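Local coordinates for amphoterin-induced protein 1 (Mus musculus, PDB 2XOT), which promotes the growth and fasciculation of neurites as a homodimeric cell-adhesion protein of the neuronal surface and may mediate homophilic and heterophilic cell-cell interaction, at the interface of chains A and B. Sequence-based numbering; all coordinates share one arbitrary frame. Chains: chain A/B, Amphoterin-induced protein 1.

The interface of chains A and B. Residues chain A 17-19, 24; chain B 120-121, 144-145.
A:Leu17 to A:Ala19, an extended strand with phi near -105°, lies against two loop pairs, B:Tyr120-B:Asn121 and B:Ser144-B:Gln145, the first residue of each extended and the second with positive phi and psi. A:Leu17 and A:Ala19 both project toward chain B. The methyl of A:Ala19 sits over one face of the B:Tyr120 ring, CB lying 3.8 Å from the ring centroid, a CH-pi contact. A:Leu17 and B:Tyr120 run antiparallel alongside one another, A:Leu17 CD1 coming 3.7 Å from B:Tyr120 CD1. That branch also meets the aliphatic part of B:Gln145, with A:Leu17 CD1 3.6 Å from B:Gln145 CG; the leucine gets there with CG anti to its backbone N (chi1 -157°). The glutamine chain bends at chi2 (-90°), bringing NE2 2.7 Å from the backbone O of A:Cys18, but neither N-H is aimed at that oxygen as modelled, so proximity is no evidence of a hydrogen bond. At the far end of the ring, the B:Tyr120 phenol OH stands 3.4 Å from A:Ser24 CB. Replacing B:Tyr120 with an alanine would probably strip the A:Ala19 methyl of its aromatic face and leave A:Leu17 CD1 less firmly packed. Within the two-fold interface, this patch, whose packing rests mainly on A:Leu17, A:Ala19 and the B:Tyr120 ring, joins the N-terminal cap strands of one subunit to leucine-rich-repeat loops of the other, likely contributing to the homodimerization that the repeat region mediates.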
loop_
_atom_site.group_PDB
_atom_site.type_symbol
_atom_site.label_atom_id
_atom_site.label_comp_id
_atom_site.label_asym_id
_atom_site.label_seq_id
_atom_site.Cartn_x
_atom_site.Cartn_y
_atom_site.Cartn_z
ATOM N N LEU A 17 -4.690 10.158 19.611
ATOM C CA LEU A 17 -3.643 11.052 19.208
ATOM C C LEU A 17 -3.897 11.277 17.722
ATOM O O LEU A 17 -3.973 10.332 16.947
ATOM C CB LEU A 17 -2.282 10.384 19.485
ATOM C CG LEU A 17 -0.994 11.218 19.668
ATOM C CD1 LEU A 17 -0.623 11.938 18.366
ATOM C CD2 LEU A 17 -1.100 12.184 20.846
ATOM N N CYS A 18 -4.099 12.523 17.327
ATOM C CA CYS A 18 -4.417 12.823 15.935
ATOM C C CYS A 18 -3.228 13.430 15.210
ATOM O O CYS A 18 -2.776 14.525 15.554
ATOM C CB CYS A 18 -5.649 13.744 15.880
ATOM S SG CYS A 18 -7.139 12.913 16.483
ATOM N N ALA A 19 -2.699 12.683 14.237
ATOM C CA ALA A 19 -1.651 13.159 13.356
ATOM C C ALA A 19 -2.246 13.336 11.961
ATOM O O ALA A 19 -2.204 12.423 11.160
ATOM C CB ALA A 19 -0.522 12.163 13.309
ATOM N N SER A 24 -4.304 7.653 16.227
ATOM C CA SER A 24 -3.642 6.650 17.002
ATOM C C SER A 24 -4.433 6.617 18.287
ATOM O O SER A 24 -4.303 7.507 19.102
ATOM C CB SER A 24 -2.198 7.076 17.259
ATOM O OG SER A 24 -1.435 6.009 17.785
ATOM N N TYR B 120 5.691 11.223 14.478
ATOM C CA TYR B 120 4.842 12.109 15.280
ATOM C C TYR B 120 4.891 11.692 16.755
ATOM O O TYR B 120 5.213 10.555 17.088
ATOM C CB TYR B 120 3.398 12.154 14.735
ATOM C CG TYR B 120 2.620 10.862 14.817
ATOM C CD1 TYR B 120 1.849 10.560 15.941
ATOM C CD2 TYR B 120 2.612 9.955 13.752
ATOM C CE1 TYR B 120 1.131 9.393 16.013
ATOM C CE2 TYR B 120 1.900 8.789 13.814
ATOM C CZ TYR B 120 1.150 8.504 14.960
ATOM O OH TYR B 120 0.439 7.338 15.063
ATOM N N ASN B 121 4.596 12.632 17.623
ATOM C CA ASN B 121 4.609 12.410 19.053
ATOM C C ASN B 121 5.953 11.906 19.567
ATOM O O ASN B 121 6.036 10.838 20.184
ATOM C CB ASN B 121 3.478 11.482 19.483
ATOM C CG ASN B 121 3.272 11.498 20.994
ATOM O OD1 ASN B 121 2.776 10.537 21.580
ATOM N ND2 ASN B 121 3.677 12.582 21.628
ATOM N N SER B 144 4.010 15.611 13.345
ATOM C CA SER B 144 3.121 16.320 14.272
ATOM C C SER B 144 3.440 15.942 15.714
ATOM O O SER B 144 4.085 14.936 15.962
ATOM C CB SER B 144 1.661 16.005 13.967
ATOM O OG SER B 144 1.398 14.651 14.267
ATOM N N GLN B 145 2.978 16.762 16.649
ATOM C CA GLN B 145 3.243 16.607 18.087
ATOM C C GLN B 145 4.718 16.433 18.376
ATOM O O GLN B 145 5.119 15.473 19.038
ATOM C CB GLN B 145 2.446 15.453 18.708
ATOM C CG GLN B 145 1.242 14.946 17.895
ATOM C CD GLN B 145 -0.008 15.656 18.215
ATOM O OE1 GLN B 145 -0.135 16.207 19.297
ATOM N NE2 GLN B 145 -0.966 15.647 17.281
#